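Saframycin Mx1 synthetase B (Legionella pneumophila subsp. pneumophila, PDB 3KXW) belongs to the ANL superfamily of AMP-binding enzymes and holds 5'-O-[(S)-(dodecanoyloxy)(hydroxy)phosphoryl]adenosine in a pocket. Local coordinates at residues Gln381-Ile386 with Gly400-Gln405; Ile169-Tyr174 with Val185-His190; Arg67-Phe72 with Ile91-Tyr96; Ser213-His218 with Gly265-Ala270. All coordinates share one frame; numbering follows the deposited sequence.

Contact 1. Residues Gln381-Ile386 with Gly400-Gln405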
loop_
_atom_site.group_PDB
_atom_site.type_symbol
_atom_site.label_atom_id
_atom_site.label_comp_id
_atom_site.label_asym_id
_atom_site.label_seq_id
_atom_site.Cartn_x
_atom_site.Cartn_y
_atom_site.Cartn_z
ATOM N N GLN A 381 11.476 11.351 -9.840
ATOM C CA GLN A 381 11.616 12.592 -9.102
ATOM C C GLN A 381 13.103 12.756 -8.843
ATOM O O GLN A 381 13.830 11.778 -8.860
ATOM C CB GLN A 381 10.857 12.542 -7.774
ATOM C CG GLN A 381 9.361 12.263 -7.962
ATOM C CD GLN A 381 8.547 12.498 -6.699
ATOM O OE1 GLN A 381 8.770 13.465 -5.953
ATOM N NE2 GLN A 381 7.606 11.606 -6.448
ATOM N N GLU A 382 13.564 13.985 -8.609
ATOM C CA GLU A 382 14.972 14.180 -8.254
ATOM C C GLU A 382 15.303 13.472 -6.932
ATOM O O GLU A 382 14.606 13.667 -5.934
ATOM C CB GLU A 382 15.334 15.666 -8.161
ATOM C CG GLU A 382 16.750 15.886 -7.552
ATOM C CD GLU A 382 17.102 17.370 -7.335
ATOM O OE1 GLU A 382 16.553 18.228 -8.057
ATOM O OE2 GLU A 382 17.930 17.665 -6.447
ATOM N N VAL A 383 16.377 12.675 -6.927
ATOM C CA VAL A 383 16.798 11.914 -5.748
ATOM C C VAL A 383 18.249 12.259 -5.398
ATOM O O VAL A 383 19.123 12.204 -6.261
ATOM C CB VAL A 383 16.734 10.383 -6.013
ATOM C CG1 VAL A 383 17.499 9.609 -4.924
ATOM C CG2 VAL A 383 15.297 9.914 -6.105
ATOM N N LYS A 384 18.499 12.666 -4.161
ATOM C CA LYS A 384 19.859 12.830 -3.661
ATOM C C LYS A 384 20.130 11.900 -2.484
ATOM O O LYS A 384 19.245 11.639 -1.675
ATOM C CB LYS A 384 20.118 14.285 -3.237
ATOM C CG LYS A 384 20.363 15.203 -4.409
ATOM C CD LYS A 384 20.793 16.578 -3.928
ATOM C CE LYS A 384 20.969 17.549 -5.101
ATOM N NZ LYS A 384 21.713 16.906 -6.197
ATOM N N ILE A 385 21.351 11.387 -2.390
ATOM C CA ILE A 385 21.736 10.566 -1.256
ATOM C C ILE A 385 22.556 11.464 -0.346
ATOM O O ILE A 385 23.642 11.914 -0.718
ATOM C CB ILE A 385 22.560 9.315 -1.658
ATOM C CG1 ILE A 385 21.890 8.541 -2.795
ATOM C CG2 ILE A 385 22.778 8.405 -0.449
ATOM C CD1 ILE A 385 20.511 7.922 -2.412
ATOM N N ILE A 386 22.012 11.733 0.834
ATOM C CA ILE A 386 22.580 12.695 1.758
ATOM C C ILE A 386 22.819 12.044 3.123
ATOM O O ILE A 386 21.939 11.366 3.648
ATOM C CB ILE A 386 21.612 13.880 1.968
ATOM C CG1 ILE A 386 21.194 14.520 0.635
ATOM C CG2 ILE A 386 22.205 14.901 2.937
ATOM C CD1 ILE A 386 22.329 15.177 -0.155
ATOM N N GLY A 400 23.427 6.678 2.163
ATOM C CA GLY A 400 22.958 7.803 2.946
ATOM C C GLY A 400 21.445 7.827 2.897
ATOM O O GLY A 400 20.819 6.878 2.415
ATOM N N GLU A 401 20.857 8.901 3.407
ATOM C CA GLU A 401 19.416 9.030 3.379
ATOM C C GLU A 401 18.929 9.444 1.999
ATOM O O GLU A 401 19.552 10.248 1.314
ATOM C CB GLU A 401 18.903 9.998 4.445
ATOM C CG GLU A 401 17.376 10.022 4.525
ATOM C CD GLU A 401 16.842 10.989 5.582
ATOM O OE1 GLU A 401 17.574 11.920 5.987
ATOM O OE2 GLU A 401 15.685 10.838 6.008
ATOM N N ILE A 402 17.798 8.876 1.596
ATOM C CA ILE A 402 17.211 9.215 0.325
ATOM C C ILE A 402 16.448 10.516 0.511
ATOM O O ILE A 402 15.497 10.578 1.283
ATOM C CB ILE A 402 16.309 8.070 -0.173
ATOM C CG1 ILE A 402 17.185 6.832 -0.456
ATOM C CG2 ILE A 402 15.508 8.506 -1.415
ATOM C CD1 ILE A 402 16.417 5.518 -0.583
ATOM N N TRP A 403 16.912 11.567 -0.154
ATOM C CA TRP A 403 16.219 12.860 -0.173
ATOM C C TRP A 403 15.566 13.084 -1.540
ATOM O O TRP A 403 16.153 12.762 -2.580
ATOM C CB TRP A 403 17.213 14.011 0.110
ATOM C CG TRP A 403 17.645 14.096 1.539
ATOM C CD1 TRP A 403 17.692 13.082 2.439
ATOM C CD2 TRP A 403 18.114 15.272 2.228
ATOM N NE1 TRP A 403 18.145 13.549 3.657
ATOM C CE2 TRP A 403 18.418 14.888 3.546
ATOM C CE3 TRP A 403 18.322 16.605 1.845
ATOM C CZ2 TRP A 403 18.882 15.796 4.506
ATOM C CZ3 TRP A 403 18.791 17.505 2.789
ATOM C CH2 TRP A 403 19.075 17.095 4.101
ATOM N N VAL A 404 14.372 13.665 -1.538
ATOM C CA VAL A 404 13.583 13.786 -2.762
ATOM C C VAL A 404 13.145 15.218 -2.997
ATOM O O VAL A 404 12.828 15.920 -2.046
ATOM C CB VAL A 404 12.339 12.890 -2.682
ATOM C CG1 VAL A 404 11.508 13.000 -3.952
ATOM C CG2 VAL A 404 12.766 11.444 -2.414
ATOM N N GLN A 405 13.125 15.642 -4.258
ATOM C CA GLN A 405 12.560 16.948 -4.631
ATOM C C GLN A 405 11.818 16.886 -5.954
ATOM O O GLN A 405 12.335 16.339 -6.926
ATOM C CB GLN A 405 13.657 18.039 -4.703
ATOM C CG GLN A 405 13.180 19.324 -5.395
ATOM C CD GLN A 405 14.216 20.439 -5.346
ATOM O OE1 GLN A 405 15.340 20.292 -5.847
ATOM N NE2 GLN A 405 13.844 21.563 -4.743
#
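Ile-386 lies across one face of the Trp-403 indole, its CB 3.7 Å from the centroid of the five-membered ring and 9° off the ring normal, a CH-pi contact. Its two branches divide the ring system: CG1 rests on CD2 at 3.5 Å, while CG2, anti to the backbone N, reaches over CZ2 and CE2. Trp-403 NE1 donates to Glu-401 OE1 at 2.9 Å, meeting it from above the carboxylate plane, which should limit rotation of the indole. Glu-401 is held from outside, by a salt bridge to Arg-439 and a hydrogen bond from Gly-441 N. Beneath these side chains runs an antiparallel ladder. Lys-384 N to Trp-403 O and Trp-403 N to Lys-384 O are both 2.8 Å, Ile-386 and Glu-401 form a second hydrogen-bonded pair, and the bond from Glu-382 N to Gln-405 O is weak. Val-383, Ile-385, Ile-402 and Val-404 project from the other face of this antiparallel sheet, where Ile-385 CD1 meets Ile-402 CG1 at 4.0 Å and Leu-451 and Val-453 pack against Ile-402. Gln-381 OE1 is 3.4 Å from Val-404 CG1 and accepts from Ser-406. The two faces differ in chemistry: one is aliphatic, whereas the other, which also carries Glu-382, Lys-384 and Gln-405, covers one indole face with hydrocarbon and ties its N-H to a carboxylate, which would favour one ring orientation.

Contact 2. Residues Ile169-Tyr174 with Val185-His190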
loop_
_atom_site.group_PDB
_atom_site.type_symbol
_atom_site.label_atom_id
_atom_site.label_comp_id
_atom_site.label_asym_id
_atom_site.label_seq_id
_atom_site.Cartn_x
_atom_site.Cartn_y
_atom_site.Cartn_z
ATOM N N ILE A 169 -5.155 21.725 -1.189
ATOM C CA ILE A 169 -5.085 20.312 -0.826
ATOM C C ILE A 169 -6.287 19.548 -1.383
ATOM O O ILE A 169 -7.425 20.003 -1.244
ATOM C CB ILE A 169 -5.021 20.167 0.716
ATOM C CG1 ILE A 169 -3.849 20.981 1.268
ATOM C CG2 ILE A 169 -4.967 18.705 1.131
ATOM C CD1 ILE A 169 -2.525 20.798 0.523
ATOM N N ALA A 170 -6.026 18.408 -2.028
ATOM C CA ALA A 170 -7.056 17.555 -2.596
ATOM C C ALA A 170 -7.480 16.443 -1.633
ATOM O O ALA A 170 -8.674 16.159 -1.485
ATOM C CB ALA A 170 -6.554 16.942 -3.917
ATOM N N PHE A 171 -6.513 15.822 -0.956
ATOM C CA PHE A 171 -6.852 14.753 -0.023
ATOM C C PHE A 171 -5.758 14.501 0.980
ATOM O O PHE A 171 -4.632 14.911 0.783
ATOM C CB PHE A 171 -7.188 13.447 -0.759
ATOM C CG PHE A 171 -6.041 12.836 -1.514
ATOM C CD1 PHE A 171 -5.354 11.728 -1.014
ATOM C CD2 PHE A 171 -5.687 13.324 -2.764
ATOM C CE1 PHE A 171 -4.295 11.133 -1.751
ATOM C CE2 PHE A 171 -4.639 12.732 -3.490
ATOM C CZ PHE A 171 -3.955 11.644 -2.976
ATOM N N LEU A 172 -6.109 13.852 2.079
ATOM C CA LEU A 172 -5.108 13.424 3.030
ATOM C C LEU A 172 -4.850 11.945 2.848
ATOM O O LEU A 172 -5.786 11.163 2.863
ATOM C CB LEU A 172 -5.589 13.665 4.450
ATOM C CG LEU A 172 -5.883 15.107 4.839
ATOM C CD1 LEU A 172 -6.205 15.207 6.344
ATOM C CD2 LEU A 172 -4.731 16.029 4.466
ATOM N N GLN A 173 -3.598 11.551 2.673
ATOM C CA GLN A 173 -3.320 10.129 2.723
ATOM C C GLN A 173 -2.538 9.772 3.981
ATOM O O GLN A 173 -1.414 10.234 4.192
ATOM C CB GLN A 173 -2.658 9.596 1.441
ATOM C CG GLN A 173 -1.411 10.277 0.932
ATOM C CD GLN A 173 -0.812 9.552 -0.325
ATOM O OE1 GLN A 173 -1.238 8.445 -0.666
ATOM N NE2 GLN A 173 0.148 10.189 -1.010
ATOM N N TYR A 174 -3.165 8.968 4.825
ATOM C CA TYR A 174 -2.542 8.560 6.075
ATOM C C TYR A 174 -1.604 7.385 5.862
ATOM O O TYR A 174 -1.963 6.407 5.208
ATOM C CB TYR A 174 -3.617 8.254 7.122
ATOM C CG TYR A 174 -4.151 9.521 7.721
ATOM C CD1 TYR A 174 -3.569 10.065 8.846
ATOM C CD2 TYR A 174 -5.210 10.195 7.144
ATOM C CE1 TYR A 174 -4.035 11.232 9.395
ATOM C CE2 TYR A 174 -5.688 11.369 7.688
ATOM C CZ TYR A 174 -5.094 11.890 8.799
ATOM O OH TYR A 174 -5.560 13.074 9.334
ATOM N N VAL A 185 -0.750 12.900 5.070
ATOM C CA VAL A 185 0.018 13.631 4.074
ATOM C C VAL A 185 -0.917 14.496 3.225
ATOM O O VAL A 185 -1.915 14.009 2.687
ATOM C CB VAL A 185 0.802 12.661 3.172
ATOM C CG1 VAL A 185 1.503 13.431 2.047
ATOM C CG2 VAL A 185 1.784 11.829 4.030
HETATM N N MSE A 186 -0.601 15.785 3.134
HETATM C CA MSE A 186 -1.450 16.730 2.421
HETATM C C MSE A 186 -1.071 16.760 0.945
HETATM O O MSE A 186 -0.087 17.386 0.576
HETATM C CB MSE A 186 -1.268 18.117 3.043
HETATM C CG MSE A 186 -1.495 18.076 4.551
HETATM SE SE MSE A 186 -0.757 19.670 5.468
HETATM C CE MSE A 186 -1.767 21.053 4.616
ATOM N N VAL A 187 -1.851 16.066 0.118
ATOM C CA VAL A 187 -1.564 16.004 -1.323
ATOM C C VAL A 187 -2.364 17.065 -2.060
ATOM O O VAL A 187 -3.598 17.044 -2.050
ATOM C CB VAL A 187 -1.904 14.608 -1.888
ATOM C CG1 VAL A 187 -1.514 14.500 -3.374
ATOM C CG2 VAL A 187 -1.177 13.570 -1.071
ATOM N N SER A 188 -1.665 18.019 -2.671
ATOM C CA SER A 188 -2.353 19.103 -3.376
ATOM C C SER A 188 -2.841 18.625 -4.737
ATOM O O SER A 188 -2.440 17.568 -5.204
ATOM C CB SER A 188 -1.423 20.321 -3.550
ATOM O OG SER A 188 -0.415 20.045 -4.505
ATOM N N HIS A 189 -3.724 19.403 -5.363
ATOM C CA HIS A 189 -4.163 19.089 -6.707
ATOM C C HIS A 189 -2.996 19.042 -7.696
ATOM O O HIS A 189 -2.978 18.203 -8.600
ATOM C CB HIS A 189 -5.249 20.077 -7.157
ATOM C CG HIS A 189 -6.595 19.762 -6.589
ATOM N ND1 HIS A 189 -7.386 18.756 -7.096
ATOM C CD2 HIS A 189 -7.283 20.298 -5.549
ATOM C CE1 HIS A 189 -8.503 18.678 -6.392
ATOM N NE2 HIS A 189 -8.470 19.604 -5.450
ATOM N N HIS A 190 -2.033 19.943 -7.520
ATOM C CA HIS A 190 -0.834 19.996 -8.366
ATOM C C HIS A 190 0.072 18.777 -8.087
ATOM O O HIS A 190 0.621 18.180 -9.017
ATOM C CB HIS A 190 -0.096 21.338 -8.145
ATOM C CG HIS A 190 1.036 21.606 -9.097
ATOM N ND1 HIS A 190 0.849 21.825 -10.444
ATOM C CD2 HIS A 190 2.361 21.778 -8.875
ATOM C CE1 HIS A 190 2.016 22.061 -11.023
ATOM N NE2 HIS A 190 2.950 22.034 -10.092
#
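Residues 169-174 and 185-188 pair as the antiparallel strands of a beta hairpin, their short axes 4.4 Å apart, and a classic beta bulge interrupts the register where Ala-170 and Phe-171 both face Val-187. Val-187 O accepts from Ala-170 N at 2.8 Å and, weakly, from Phe-171 N, so one carbonyl serves two successive amides. Beyond the bulge the ladder is regular, with Gln-173 and Val-185 as a hydrogen-bonded pair. Val-187 is central to the side chains on the face it shares with Phe-171 and Gln-173. Its CB sits over the Phe-171 ring, displaced toward the rim, in a CH-pi contact, and Val-187 CG1 touches Phe-171 CE2 at 3.6 Å. The Phe-171 ring comes under this valine because its CG lies between the backbone N and the carbonyl carbon (chi1 65°); Phe-82 meets the same ring edge-to-face. The other valine branch, CG2, approaches Gln-173 NE2, whose hydrogen bond goes to Thr-333 O, while helix 220-233 packs against this face. Selenomethionine Met-186, on the opposite face, runs beside Leu-172, with CG 3.8 Å from Leu-172 CD2. Its chain bends at chi3 and carries CE to 3.9 Å from Ile-169 CG1. Where the second strand ends, Ser-188 takes the N-cap position of helix 189-202, its OG accepting from Asn-191 N. In the first turn of that helix, the His-189 ring lies against the bulge: Ala-170 CB stands over its centre, 3.5 Å from the centroid and 8° off the normal.

Contact 3. Residues Arg67-Phe72 with Ile91-Tyr96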
loop_
_atom_site.group_PDB
_atom_site.type_symbol
_atom_site.label_atom_id
_atom_site.label_comp_id
_atom_site.label_asym_id
_atom_site.label_seq_id
_atom_site.Cartn_x
_atom_site.Cartn_y
_atom_site.Cartn_z
ATOM N N ARG A 67 -12.583 18.966 5.609
ATOM C CA ARG A 67 -12.282 17.559 5.421
ATOM C C ARG A 67 -13.576 16.751 5.461
ATOM O O ARG A 67 -14.442 16.992 6.301
ATOM C CB ARG A 67 -11.306 17.021 6.477
ATOM C CG ARG A 67 -9.837 17.364 6.216
ATOM C CD ARG A 67 -9.576 18.867 6.426
ATOM N NE ARG A 67 -9.722 19.272 7.823
ATOM C CZ ARG A 67 -10.030 20.507 8.213
ATOM N NH1 ARG A 67 -10.245 21.458 7.299
ATOM N NH2 ARG A 67 -10.129 20.791 9.513
ATOM N N VAL A 68 -13.677 15.785 4.555
ATOM C CA VAL A 68 -14.790 14.851 4.535
ATOM C C VAL A 68 -14.216 13.458 4.682
ATOM O O VAL A 68 -13.387 13.028 3.876
ATOM C CB VAL A 68 -15.608 14.964 3.232
ATOM C CG1 VAL A 68 -16.737 13.910 3.186
ATOM C CG2 VAL A 68 -16.158 16.390 3.060
ATOM N N LEU A 69 -14.618 12.776 5.751
ATOM C CA LEU A 69 -14.151 11.426 6.036
ATOM C C LEU A 69 -14.855 10.417 5.128
ATOM O O LEU A 69 -16.066 10.482 4.958
ATOM C CB LEU A 69 -14.452 11.095 7.505
ATOM C CG LEU A 69 -13.723 9.889 8.074
ATOM C CD1 LEU A 69 -12.215 10.169 8.069
ATOM C CD2 LEU A 69 -14.242 9.539 9.494
ATOM N N LEU A 70 -14.116 9.470 4.568
ATOM C CA LEU A 70 -14.730 8.498 3.671
ATOM C C LEU A 70 -14.541 7.118 4.240
ATOM O O LEU A 70 -13.446 6.579 4.200
ATOM C CB LEU A 70 -14.099 8.558 2.288
ATOM C CG LEU A 70 -14.149 9.928 1.626
ATOM C CD1 LEU A 70 -13.486 9.880 0.241
ATOM C CD2 LEU A 70 -15.593 10.402 1.484
ATOM N N LEU A 71 -15.614 6.565 4.800
ATOM C CA LEU A 71 -15.524 5.265 5.453
ATOM C C LEU A 71 -16.129 4.243 4.515
ATOM O O LEU A 71 -17.365 4.126 4.430
ATOM C CB LEU A 71 -16.244 5.320 6.804
ATOM C CG LEU A 71 -16.068 4.227 7.844
ATOM C CD1 LEU A 71 -16.761 4.635 9.148
ATOM C CD2 LEU A 71 -16.639 2.904 7.329
ATOM N N PHE A 72 -15.273 3.519 3.787
ATOM C CA PHE A 72 -15.727 2.570 2.768
ATOM C C PHE A 72 -14.803 1.380 2.661
ATOM O O PHE A 72 -13.570 1.530 2.739
ATOM C CB PHE A 72 -15.761 3.229 1.375
ATOM C CG PHE A 72 -16.855 4.226 1.204
ATOM C CD1 PHE A 72 -18.126 3.816 0.811
ATOM C CD2 PHE A 72 -16.608 5.586 1.431
ATOM C CE1 PHE A 72 -19.161 4.751 0.671
ATOM C CE2 PHE A 72 -17.622 6.530 1.272
ATOM C CZ PHE A 72 -18.909 6.108 0.897
ATOM N N ILE A 91 -11.463 18.265 1.189
ATOM C CA ILE A 91 -10.285 17.427 1.353
ATOM C C ILE A 91 -10.751 16.008 1.719
ATOM O O ILE A 91 -11.279 15.788 2.800
ATOM C CB ILE A 91 -9.345 17.996 2.426
ATOM C CG1 ILE A 91 -8.869 19.407 2.027
ATOM C CG2 ILE A 91 -8.139 17.036 2.701
ATOM C CD1 ILE A 91 -7.938 20.037 3.026
ATOM N N ALA A 92 -10.562 15.052 0.813
ATOM C CA ALA A 92 -11.015 13.692 1.069
ATOM C C ALA A 92 -10.131 13.030 2.105
ATOM O O ALA A 92 -8.914 13.175 2.051
ATOM C CB ALA A 92 -11.033 12.865 -0.236
ATOM N N VAL A 93 -10.739 12.292 3.036
ATOM C CA VAL A 93 -9.979 11.550 4.038
ATOM C C VAL A 93 -10.467 10.103 4.112
ATOM O O VAL A 93 -11.370 9.767 4.886
ATOM C CB VAL A 93 -10.047 12.208 5.462
ATOM C CG1 VAL A 93 -9.131 11.440 6.433
ATOM C CG2 VAL A 93 -9.662 13.706 5.398
ATOM N N PRO A 94 -9.869 9.235 3.291
ATOM C CA PRO A 94 -10.241 7.819 3.243
ATOM C C PRO A 94 -9.768 7.016 4.450
ATOM O O PRO A 94 -8.612 7.161 4.850
ATOM C CB PRO A 94 -9.498 7.298 2.003
ATOM C CG PRO A 94 -9.168 8.476 1.196
ATOM C CD PRO A 94 -8.940 9.595 2.213
ATOM N N ILE A 95 -10.634 6.171 5.003
ATOM C CA ILE A 95 -10.220 5.269 6.076
ATOM C C ILE A 95 -10.822 3.873 5.889
ATOM O O ILE A 95 -11.918 3.734 5.352
ATOM C CB ILE A 95 -10.628 5.797 7.484
ATOM C CG1 ILE A 95 -12.150 5.802 7.645
ATOM C CG2 ILE A 95 -10.058 7.172 7.734
ATOM C CD1 ILE A 95 -12.640 6.122 9.094
ATOM N N TYR A 96 -10.087 2.853 6.329
ATOM C CA TYR A 96 -10.594 1.481 6.428
ATOM C C TYR A 96 -11.783 1.452 7.370
ATOM O O TYR A 96 -11.747 2.083 8.419
ATOM C CB TYR A 96 -9.523 0.565 7.043
ATOM C CG TYR A 96 -8.277 0.342 6.219
ATOM C CD1 TYR A 96 -8.190 -0.734 5.320
ATOM C CD2 TYR A 96 -7.158 1.171 6.363
ATOM C CE1 TYR A 96 -7.033 -0.958 4.561
ATOM C CE2 TYR A 96 -5.999 0.953 5.602
ATOM C CZ TYR A 96 -5.949 -0.113 4.707
ATOM O OH TYR A 96 -4.811 -0.316 3.954
#
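Arg-67 begins the pairing with its aliphatic part alongside Ile-91 and Val-93: CG lies 3.9 Å from Ile-91 CB and 3.8 Å from Val-93 CG2. Bends at chi2 and chi3 turn the guanidinium off this hydrocarbon bed, and its NE and NH1 donate to Ser-114 O and Gly-65 O, respectively. Val-68, on the other face, contributes mainly through its backbone. Its N donates to Ile-91 O and its O accepts from Val-93 N at 2.9 Å, the alternating pattern of parallel strands. Leu-69 returns to the arginine's face. With CG anti to the backbone N (chi1 -165°), it brings CD1 against both Val-93 CG1 and Ile-95 CG2, 3.7 Å from each; its side chain and that of Ile-95 cross at about a right angle, and CD2 meets Ile-95 CD1. Leu-70 N then donates to Val-93 O at 2.8 Å from well above the carbonyl plane, while Leu-70 O takes the Ile-95 amide. The Leu-70 side chain leans back along the neighbouring strand to place CD1 3.9 Å from Ala-92 CB. Leu-71 adds a looser touch, from CG to Ile-95 CD1. The connection between the strands is a beta-alpha-beta crossover through helix 76-87, which packs on Val-68, Leu-70 and Phe-72. Helix 101-114 lies on the other face, against Leu-69, Val-93 and Ile-95. Strand 118-121 pairs with the remaining edge of strand 67-71, making strand 67-71 an interior member of the mixed sheet.

Contact 4. Residues Ser213-His218 with Gly265-Ala270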
loop_
_atom_site.group_PDB
_atom_site.type_symbol
_atom_site.label_atom_id
_atom_site.label_comp_id
_atom_site.label_asym_id
_atom_site.label_seq_id
_atom_site.Cartn_x
_atom_site.Cartn_y
_atom_site.Cartn_z
ATOM N N SER A 213 -6.175 -4.338 -10.324
ATOM C CA SER A 213 -5.688 -4.151 -8.972
ATOM C C SER A 213 -6.548 -4.814 -7.925
ATOM O O SER A 213 -7.763 -4.695 -7.971
ATOM C CB SER A 213 -5.574 -2.666 -8.666
ATOM O OG SER A 213 -5.015 -2.454 -7.376
ATOM N N TRP A 214 -5.921 -5.504 -6.975
ATOM C CA TRP A 214 -6.626 -5.895 -5.740
ATOM C C TRP A 214 -6.154 -5.050 -4.558
ATOM O O TRP A 214 -6.572 -5.296 -3.426
ATOM C CB TRP A 214 -6.410 -7.384 -5.394
ATOM C CG TRP A 214 -4.938 -7.767 -5.319
ATOM C CD1 TRP A 214 -4.199 -8.321 -6.314
ATOM C CD2 TRP A 214 -4.053 -7.615 -4.196
ATOM N NE1 TRP A 214 -2.898 -8.517 -5.893
ATOM C CE2 TRP A 214 -2.787 -8.091 -4.596
ATOM C CE3 TRP A 214 -4.206 -7.125 -2.896
ATOM C CZ2 TRP A 214 -1.678 -8.080 -3.755
ATOM C CZ3 TRP A 214 -3.100 -7.128 -2.045
ATOM C CH2 TRP A 214 -1.849 -7.596 -2.480
ATOM N N LEU A 215 -5.287 -4.076 -4.819
ATOM C CA LEU A 215 -4.597 -3.338 -3.742
ATOM C C LEU A 215 -5.513 -2.479 -2.891
ATOM O O LEU A 215 -6.491 -1.932 -3.376
ATOM C CB LEU A 215 -3.463 -2.478 -4.305
ATOM C CG LEU A 215 -2.347 -3.179 -5.084
ATOM C CD1 LEU A 215 -1.336 -2.146 -5.604
ATOM C CD2 LEU A 215 -1.649 -4.287 -4.246
ATOM N N PRO A 216 -5.200 -2.368 -1.592
ATOM C CA PRO A 216 -6.021 -1.532 -0.711
ATOM C C PRO A 216 -6.169 -0.119 -1.304
ATOM O O PRO A 216 -5.149 0.518 -1.549
ATOM C CB PRO A 216 -5.191 -1.440 0.581
ATOM C CG PRO A 216 -4.245 -2.596 0.545
ATOM C CD PRO A 216 -4.101 -3.060 -0.896
ATOM N N PRO A 217 -7.401 0.361 -1.516
ATOM C CA PRO A 217 -7.575 1.733 -2.010
ATOM C C PRO A 217 -7.285 2.760 -0.900
ATOM O O PRO A 217 -7.333 3.951 -1.174
ATOM C CB PRO A 217 -9.064 1.804 -2.407
ATOM C CG PRO A 217 -9.715 0.590 -1.884
ATOM C CD PRO A 217 -8.678 -0.327 -1.267
ATOM N N HIS A 218 -7.002 2.304 0.321
ATOM C CA HIS A 218 -6.698 3.215 1.437
ATOM C C HIS A 218 -5.179 3.396 1.683
ATOM O O HIS A 218 -4.746 3.989 2.685
ATOM C CB HIS A 218 -7.354 2.724 2.720
ATOM C CG HIS A 218 -8.775 2.253 2.550
ATOM N ND1 HIS A 218 -9.864 3.073 2.762
ATOM C CD2 HIS A 218 -9.279 1.041 2.220
ATOM C CE1 HIS A 218 -10.978 2.384 2.579
ATOM N NE2 HIS A 218 -10.652 1.149 2.243
ATOM N N GLY A 265 0.249 -4.980 -10.087
ATOM C CA GLY A 265 1.371 -5.213 -9.198
ATOM C C GLY A 265 0.986 -5.116 -7.731
ATOM O O GLY A 265 -0.187 -5.090 -7.407
ATOM N N SER A 266 1.989 -5.025 -6.857
ATOM C CA SER A 266 1.773 -5.217 -5.430
ATOM C C SER A 266 3.086 -5.054 -4.688
ATOM O O SER A 266 4.143 -4.973 -5.301
ATOM C CB SER A 266 1.286 -6.653 -5.179
ATOM O OG SER A 266 2.289 -7.602 -5.569
ATOM N N PRO A 267 3.027 -5.037 -3.345
ATOM C CA PRO A 267 4.269 -5.213 -2.582
ATOM C C PRO A 267 4.855 -6.586 -2.864
ATOM O O PRO A 267 4.155 -7.502 -3.296
ATOM C CB PRO A 267 3.804 -5.147 -1.106
ATOM C CG PRO A 267 2.464 -4.481 -1.155
ATOM C CD PRO A 267 1.855 -4.943 -2.466
ATOM N N ASN A 268 6.143 -6.714 -2.617
ATOM C CA ASN A 268 6.877 -7.945 -2.903
ATOM C C ASN A 268 6.202 -9.210 -2.346
ATOM O O ASN A 268 6.138 -10.231 -3.022
ATOM C CB ASN A 268 8.267 -7.788 -2.297
ATOM C CG ASN A 268 9.190 -8.917 -2.666
ATOM O OD1 ASN A 268 9.788 -8.904 -3.738
ATOM N ND2 ASN A 268 9.343 -9.877 -1.764
ATOM N N PHE A 269 5.694 -9.152 -1.114
ATOM C CA PHE A 269 5.141 -10.368 -0.485
ATOM C C PHE A 269 4.085 -11.101 -1.340
ATOM O O PHE A 269 3.933 -12.329 -1.251
ATOM C CB PHE A 269 4.529 -10.043 0.884
ATOM C CG PHE A 269 3.091 -9.628 0.801
ATOM C CD1 PHE A 269 2.083 -10.576 0.831
ATOM C CD2 PHE A 269 2.750 -8.281 0.663
ATOM C CE1 PHE A 269 0.755 -10.208 0.717
ATOM C CE2 PHE A 269 1.418 -7.912 0.554
ATOM C CZ PHE A 269 0.426 -8.879 0.582
ATOM N N ALA A 270 3.324 -10.355 -2.141
ATOM C CA ALA A 270 2.170 -10.969 -2.799
ATOM C C ALA A 270 2.585 -11.964 -3.893
ATOM O O ALA A 270 1.846 -12.918 -4.204
ATOM C CB ALA A 270 1.220 -9.889 -3.355
HETATM O O HOH W 1 -3.006 -5.848 -7.695
#
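Trp-214 holds CG between its backbone N and carbonyl carbon (chi1 54°), which extends the six-membered end of the indole toward Ser-266 and Ala-270, while Leu-215, with CG anti to the carbonyl carbon (chi1 -59°), directs CD2 to the backbone of Gly-265 and Ser-266. Ala-270 CB comes to the indole edge, near its plane, and is 3.4 Å from Trp-214 CZ2. Ser-266 CB approaches the same carbon at 3.6 Å, and the Phe-269 ring touches Trp-214 CH2 through its CZ. Leu-215 CD2 is 3.7 Å from Ser-266 CA and also packs over one face of its own neighbour, Trp-214, offset toward the rim. No direct hydrogen bond joins the segments, but a water accepts from Trp-214 N and donates to Gly-265 O at 2.9 Å. The contact brings the loop between strand 210-213 and helix 220-233 against the junction of strand 263-266 with helix 269-277, two strand-to-helix passages of the AMP-binding region. Each is braced locally. On the loop, Ser-213 OG accepts from Leu-215 N at 3.0 Å, forming an ST turn. Across from it, Pro-267 O receives Ser-266 OG and Ala-270 N from opposite faces of its carbonyl plane. Phe-245 stacks on the Trp-214 ring and Trp-252 meets it edge-to-face, and the Leu-215 side chain lies about 7 Å from the bound 5'-O-[(S)-(dodecanoyloxy)(hydroxy)phosphoryl]adenosine.

Overall arrangement
All four contacts are largely buried, yet they differ in how backbone and side chains share the work. Contacts 1 and 2 are antiparallel pairings, contact 3 is parallel, and contact 4 has no ladder and relies on apolar touches and one water. No two share a strand or helix, but contacts 2 and 3 adjoin edge to edge through Ala-92: Leu-172 N and Ala-92 O, 2.9 Å apart, are a probable hydrogen bond. Contacts 3 and 4 also meet, through Tyr-96 and Pro-216. Contact 1 touches none of the others, its centre about 31 Å from that of contact 3, whereas contact 4 lies nearest the chain's centre, about 6 Å away.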